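Local coordinates for TRAP dicarboxylate ABC transporter, substrate-binding protein (Roseobacter denitrificans, PDB 4OVQ) that binds beta-D-glucuronate as a periplasmic solute-binding protein and probably delivers it to a TRAP transporter in the membrane, at residues D267-N270 with K271-A275; E305-F308 with E309-D313. One frame throughout, in Å; residues are numbered along the deposited sequence.

Contact 1: residues D267-N270 with K271-A275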
ATOM      1  N   ASP A 267       0.445  15.941  -0.268  1.00 16.31           N
ATOM      2  CA  ASP A 267      -0.463  17.037  -0.663  1.00 17.60           C
ATOM      3  C   ASP A 267      -1.370  16.618  -1.825  1.00 18.59           C
ATOM      4  O   ASP A 267      -2.577  16.907  -1.830  1.00 20.31           O
ATOM      5  CB  ASP A 267       0.340  18.273  -1.078  1.00 15.91           C
ATOM      6  CG  ASP A 267       1.078  18.913   0.083  1.00 22.90           C
ATOM      7  OD1 ASP A 267       0.698  18.685   1.259  1.00 19.04           O
ATOM      8  OD2 ASP A 267       2.050  19.670  -0.171  1.00 17.03           O
ATOM      9  N   LEU A 268      -0.800  15.971  -2.833  1.00 16.27           N
ATOM     10  CA  LEU A 268      -1.597  15.488  -3.968  1.00 14.18           C
ATOM     11  C   LEU A 268      -2.626  14.469  -3.481  1.00 19.16           C
ATOM     12  O   LEU A 268      -3.775  14.458  -3.915  1.00 17.66           O
ATOM     13  CB  LEU A 268      -0.726  14.853  -5.060  1.00 15.75           C
ATOM     14  CG  LEU A 268       0.270  15.763  -5.772  1.00 16.92           C
ATOM     15  CD1 LEU A 268       1.106  14.958  -6.774  1.00 19.74           C
ATOM     16  CD2 LEU A 268      -0.490  16.901  -6.458  1.00 19.72           C
ATOM     17  N   TRP A 269      -2.187  13.583  -2.593  1.00 16.62           N
ATOM     18  CA  TRP A 269      -3.032  12.485  -2.119  1.00 16.87           C
ATOM     19  C   TRP A 269      -4.315  12.987  -1.462  1.00 22.74           C
ATOM     20  O   TRP A 269      -5.410  12.509  -1.771  1.00 20.08           O
ATOM     21  CB  TRP A 269      -2.267  11.583  -1.134  1.00 17.26           C
ATOM     22  CG  TRP A 269      -3.146  10.446  -0.730  1.00 16.50           C
ATOM     23  CD1 TRP A 269      -3.865  10.326   0.430  1.00 17.85           C
ATOM     24  CD2 TRP A 269      -3.460   9.300  -1.522  1.00 15.87           C
ATOM     25  NE1 TRP A 269      -4.611   9.160   0.402  1.00 19.64           N
ATOM     26  CE2 TRP A 269      -4.386   8.527  -0.792  1.00 14.28           C
ATOM     27  CE3 TRP A 269      -3.072   8.873  -2.784  1.00 13.47           C
ATOM     28  CZ2 TRP A 269      -4.912   7.321  -1.282  1.00 11.98           C
ATOM     29  CZ3 TRP A 269      -3.599   7.698  -3.276  1.00 12.42           C
ATOM     30  CH2 TRP A 269      -4.505   6.924  -2.507  1.00 11.42           C
ATOM     31  N   ASN A 270      -4.206  13.954  -0.561  1.00 20.76           N
ATOM     32  CA  ASN A 270      -5.395  14.388   0.159  1.00 27.88           C
ATOM     33  C   ASN A 270      -6.436  15.038  -0.755  1.00 23.61           C
ATOM     34  O   ASN A 270      -7.636  14.804  -0.603  1.00 24.86           O
ATOM     35  CB  ASN A 270      -5.020  15.290   1.344  1.00 26.08           C
ATOM     36  CG  ASN A 270      -4.469  14.491   2.533  1.00 28.20           C
ATOM     37  OD1 ASN A 270      -3.412  14.813   3.084  1.00 35.35           O
ATOM     38  ND2 ASN A 270      -5.191  13.445   2.931  1.00 29.75           N
ATOM     39  N   LYS A 271      -5.988  15.798  -1.745  1.00 25.56           N
ATOM     40  CA  LYS A 271      -6.925  16.342  -2.731  1.00 22.86           C
ATOM     41  C   LYS A 271      -7.549  15.231  -3.597  1.00 23.35           C
ATOM     42  O   LYS A 271      -8.677  15.342  -4.072  1.00 23.68           O
ATOM     43  CB  LYS A 271      -6.210  17.371  -3.608  1.00 28.05           C
ATOM     44  CG  LYS A 271      -5.917  18.675  -2.868  1.00 29.48           C
ATOM     45  CD  LYS A 271      -5.585  19.783  -3.839  1.00 36.39           C
ATOM     46  CE  LYS A 271      -4.145  19.686  -4.299  1.00 34.15           C
ATOM     47  NZ  LYS A 271      -3.926  20.446  -5.566  1.00 38.36           N
ATOM     48  N   ARG A 272      -6.824  14.133  -3.789  1.00 23.74           N
ATOM     49  CA  ARG A 272      -7.272  13.127  -4.746  1.00 24.51           C
ATOM     50  C   ARG A 272      -8.314  12.233  -4.135  1.00 18.99           C
ATOM     51  O   ARG A 272      -9.213  11.766  -4.838  1.00 20.10           O
ATOM     52  CB  ARG A 272      -6.109  12.268  -5.229  1.00 18.04           C
ATOM     53  CG  ARG A 272      -6.520  11.171  -6.185  1.00 18.58           C
ATOM     54  CD  ARG A 272      -7.366  11.739  -7.292  1.00 22.54           C
ATOM     55  NE  ARG A 272      -7.690  10.727  -8.274  1.00 27.14           N
ATOM     56  CZ  ARG A 272      -6.951  10.439  -9.338  1.00 20.28           C
ATOM     57  NH1 ARG A 272      -7.362   9.493 -10.174  1.00 29.76           N
ATOM     58  NH2 ARG A 272      -5.849  11.129  -9.595  1.00 24.82           N
ATOM     59  N   GLU A 273      -8.164  11.967  -2.841  1.00 18.60           N
ATOM     60  CA  GLU A 273      -9.109  11.115  -2.137  1.00 19.53           C
ATOM     61  C   GLU A 273     -10.494  11.730  -2.207  1.00 24.76           C
ATOM     62  O   GLU A 273     -11.488  11.039  -2.385  1.00 24.50           O
ATOM     63  CB  GLU A 273      -8.703  10.956  -0.684  1.00 22.90           C
ATOM     64  CG  GLU A 273      -9.395   9.797   0.032  1.00 30.22           C
ATOM     65  CD  GLU A 273      -8.471   9.048   0.988  1.00 30.71           C
ATOM     66  OE1 GLU A 273      -7.255   9.293   0.962  1.00 36.18           O
ATOM     67  OE2 GLU A 273      -8.956   8.215   1.777  1.00 34.13           O
ATOM     68  N   ALA A 274     -10.556  13.047  -2.084  1.00 25.85           N
ATOM     69  CA  ALA A 274     -11.845  13.723  -2.097  1.00 18.63           C
ATOM     70  C   ALA A 274     -12.435  13.785  -3.496  1.00 20.07           C
ATOM     71  O   ALA A 274     -13.645  13.589  -3.675  1.00 21.83           O
ATOM     72  CB  ALA A 274     -11.696  15.118  -1.528  1.00 22.18           C
ATOM     73  N   ALA A 275     -11.588  14.091  -4.474  1.00 20.07           N
ATOM     74  CA  ALA A 275     -11.999  14.174  -5.872  1.00 24.72           C
ATOM     75  C   ALA A 275     -12.455  12.817  -6.396  1.00 29.09           C
ATOM     76  O   ALA A 275     -13.439  12.726  -7.130  1.00 22.62           O
ATOM     77  CB  ALA A 275     -10.857  14.712  -6.728  1.00 23.19           C
TER
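The carbonyl oxygen Trp269 O is gripped by two consecutive amides of the next turn of helix 248-282, the long helix of this family 7 (TRAP) solute-binding protein. Glu273 N lies 3.0 Å from Trp269 O, the i to i+4 bond of an alpha helix, nearly in line with the C=O bond. Arg272 N is also 3.0 Å from Trp269 O, but above the carbonyl plane, and it makes a weak bond to Leu268 O as well. The side chains of Trp269 and Glu273, one turn apart, meet too. The indole of Trp269 leaves the helix with CG anti to the backbone N (chi1 -177°), and Glu273 bends at chi2 to bring its carboxylate to the indole nitrogen. The two planes stand 80° apart. The indole packs on Pro210 and on Asn208, a residue that binds beta-D-glucuronate, which is consistent with a second-shell place behind the sugar site. Arg272 turns its guanidinium elsewhere, with NH1 in a salt bridge to Glu213 and NE bonded to Ser276. Between ring and carboxylate, Trp269 NE1 and Glu273 OE1 are 2.7 Å apart, a short but poorly aligned and therefore weak bond, with an angle of 117° at the hydrogen.

Contact 2: residues E305-F308 with E309-D313; sequences EAYF and EANPD
The side-chain amide of Asn311 lies over one face of the Tyr307 ring, reaching it from the next turn of the chain. The two side chains cross at about a right angle, while the amide and ring planes are inclined by 41°. Asn311 ND2 stands near the CD1-CE1 side of the ring, 3.2 Å from Tyr307 CE1. With CG anti to the backbone N (chi1 175°), the Tyr307 ring extends alongside the next turn, where Asn311 meets its face; its far end is fixed by a hydrogen bond from OH to Pro97 O.

Asn311 ND2 also donates to Tyr307 O at 3.2 Å, in the carbonyl plane, on a lone pair. Asn311 N adds a weak bond to that oxygen, so Asn311 holds Tyr307 O with both its backbone and its side chain. Were Asn311 an alanine, Tyr307 O would probably keep only the weak backbone bond from this position, and the ring would lose its amide neighbour.

Phe308 is turned differently, with Glu305 OE2 at the edge of its ring, in plane, and a cation-pi contact to Arg315. Phe308 O lies 3.3 Å from Pro312 CA in a CA-H...O contact and takes a weak bond from Asn311 N, while Pro312 N has no hydrogen to give. Here helix 301-310 ends: a helix C-terminus at which Asn311 leaves the helical angles and a 3-10 segment starts at Pro312.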
ATOM      1  N   GLU A 305      -2.756 -12.958  16.438  1.00 26.96           N
ATOM      2  CA  GLU A 305      -2.183 -14.034  17.202  1.00 22.13           C
ATOM      3  C   GLU A 305      -1.316 -14.925  16.309  1.00 21.05           C
ATOM      4  O   GLU A 305      -0.270 -15.411  16.725  1.00 31.68           O
ATOM      5  CB  GLU A 305      -3.314 -14.802  17.870  1.00 23.01           C
ATOM      6  CG  GLU A 305      -3.948 -13.973  18.971  1.00 22.53           C
ATOM      7  CD  GLU A 305      -2.978 -13.792  20.112  1.00 27.31           C
ATOM      8  OE1 GLU A 305      -2.137 -14.703  20.289  1.00 25.74           O
ATOM      9  OE2 GLU A 305      -3.048 -12.750  20.805  1.00 23.11           O
ATOM     10  N   ALA A 306      -1.711 -15.058  15.052  1.00 25.70           N
ATOM     11  CA  ALA A 306      -0.962 -15.901  14.113  1.00 28.20           C
ATOM     12  C   ALA A 306       0.309 -15.208  13.554  1.00 35.38           C
ATOM     13  O   ALA A 306       1.253 -15.873  13.115  1.00 35.90           O
ATOM     14  CB  ALA A 306      -1.868 -16.342  12.997  1.00 29.84           C
ATOM     15  N   TYR A 307       0.327 -13.877  13.560  1.00 27.29           N
ATOM     16  CA  TYR A 307       1.561 -13.141  13.309  1.00 22.29           C
ATOM     17  C   TYR A 307       2.519 -13.233  14.507  1.00 23.87           C
ATOM     18  O   TYR A 307       3.738 -13.289  14.343  1.00 20.37           O
ATOM     19  CB  TYR A 307       1.235 -11.683  13.007  1.00 17.37           C
ATOM     20  CG  TYR A 307       2.435 -10.804  12.858  1.00 16.43           C
ATOM     21  CD1 TYR A 307       3.099 -10.721  11.632  1.00 20.80           C
ATOM     22  CD2 TYR A 307       2.881 -10.014  13.899  1.00 20.49           C
ATOM     23  CE1 TYR A 307       4.202  -9.912  11.470  1.00 25.48           C
ATOM     24  CE2 TYR A 307       4.000  -9.196  13.750  1.00 23.62           C
ATOM     25  CZ  TYR A 307       4.653  -9.157  12.531  1.00 24.67           C
ATOM     26  OH  TYR A 307       5.754  -8.352  12.363  1.00 21.02           O
ATOM     27  N   PHE A 308       1.954 -13.235  15.710  1.00 21.05           N
ATOM     28  CA  PHE A 308       2.759 -13.295  16.924  1.00 28.87           C
ATOM     29  C   PHE A 308       3.469 -14.638  16.995  1.00 26.79           C
ATOM     30  O   PHE A 308       4.628 -14.733  17.441  1.00 26.10           O
ATOM     31  CB  PHE A 308       1.877 -13.095  18.154  1.00 24.93           C
ATOM     32  CG  PHE A 308       1.344 -11.692  18.304  1.00 23.94           C
ATOM     33  CD1 PHE A 308       2.085 -10.607  17.876  1.00 29.58           C
ATOM     34  CD2 PHE A 308       0.104 -11.463  18.880  1.00 21.92           C
ATOM     35  CE1 PHE A 308       1.597  -9.326  18.018  1.00 34.53           C
ATOM     36  CE2 PHE A 308      -0.387 -10.178  19.029  1.00 33.12           C
ATOM     37  CZ  PHE A 308       0.360  -9.109  18.594  1.00 37.29           C
ATOM     38  N   GLU A 309       2.765 -15.679  16.562  1.00 32.62           N
ATOM     39  CA  GLU A 309       3.300 -17.034  16.601  1.00 34.68           C
ATOM     40  C   GLU A 309       4.393 -17.207  15.557  1.00 30.40           C
ATOM     41  O   GLU A 309       5.369 -17.922  15.784  1.00 36.35           O
ATOM     42  CB  GLU A 309       2.190 -18.070  16.397  1.00 31.97           C
ATOM     43  CG  GLU A 309       2.672 -19.537  16.379  1.00 38.82           C
ATOM     44  CD  GLU A 309       2.726 -20.184  17.762  1.00 45.24           C
ATOM     45  OE1 GLU A 309       3.010 -19.474  18.758  1.00 48.08           O
ATOM     46  OE2 GLU A 309       2.475 -21.413  17.862  1.00 48.72           O
ATOM     47  N   ALA A 310       4.248 -16.534  14.419  1.00 31.98           N
ATOM     48  CA  ALA A 310       5.249 -16.603  13.357  1.00 21.39           C
ATOM     49  C   ALA A 310       6.462 -15.709  13.660  1.00 20.59           C
ATOM     50  O   ALA A 310       7.568 -15.993  13.212  1.00 22.66           O
ATOM     51  CB  ALA A 310       4.622 -16.187  12.027  1.00 24.73           C
ATOM     52  N   ASN A 311       6.242 -14.657  14.454  1.00 24.53           N
ATOM     53  CA  ASN A 311       7.230 -13.601  14.680  1.00 27.32           C
ATOM     54  C   ASN A 311       7.220 -13.141  16.136  1.00 19.18           C
ATOM     55  O   ASN A 311       6.873 -11.998  16.435  1.00 22.45           O
ATOM     56  CB  ASN A 311       6.951 -12.382  13.780  1.00 20.21           C
ATOM     57  CG  ASN A 311       6.826 -12.743  12.320  1.00 29.00           C
ATOM     58  OD1 ASN A 311       7.823 -12.967  11.647  1.00 25.36           O
ATOM     59  ND2 ASN A 311       5.597 -12.787  11.817  1.00 28.46           N
ATOM     60  N   PRO A 312       7.591 -14.039  17.063  1.00 27.22           N
ATOM     61  CA  PRO A 312       7.559 -13.731  18.503  1.00 31.07           C
ATOM     62  C   PRO A 312       8.317 -12.457  18.853  1.00 26.28           C
ATOM     63  O   PRO A 312       7.870 -11.674  19.696  1.00 28.84           O
ATOM     64  CB  PRO A 312       8.239 -14.941  19.148  1.00 28.84           C
ATOM     65  CG  PRO A 312       8.269 -16.008  18.106  1.00 27.25           C
ATOM     66  CD  PRO A 312       8.194 -15.347  16.765  1.00 25.10           C
ATOM     67  N   ASP A 313       9.453 -12.259  18.197  1.00 26.67           N
ATOM     68  CA  ASP A 313      10.305 -11.098  18.420  1.00 34.11           C
ATOM     69  C   ASP A 313       9.644  -9.771  18.104  1.00 34.33           C
ATOM     70  O   ASP A 313      10.127  -8.714  18.521  1.00 34.07           O
ATOM     71  CB  ASP A 313      11.539 -11.194  17.536  1.00 34.32           C
ATOM     72  CG  ASP A 313      12.474 -12.290  17.958  1.00 38.70           C
ATOM     73  OD1 ASP A 313      12.331 -12.784  19.099  1.00 41.47           O
ATOM     74  OD2 ASP A 313      13.365 -12.645  17.151  1.00 43.12           O
TER

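In the fold
Following the chain from its N terminus, contact 1 comes first, well along helix 248-282, and contact 2 follows at the end of helix 301-310. Each spans adjoining residues and closes no long loop; they are in series, neither nesting nor crossing. Between them the chain finishes the long helix, adds strand 286-289 to the edge of the four-stranded sheet, and passes through helix 294-298. Contact 1 faces helices 37-52 and 209-214 near the bound sugar, whereas contact 2 packs against the loop around Pro97 and helix 315-322, away from the annotated sites. Their centres are about 36 Å apart, on opposite sides of the chain's centre.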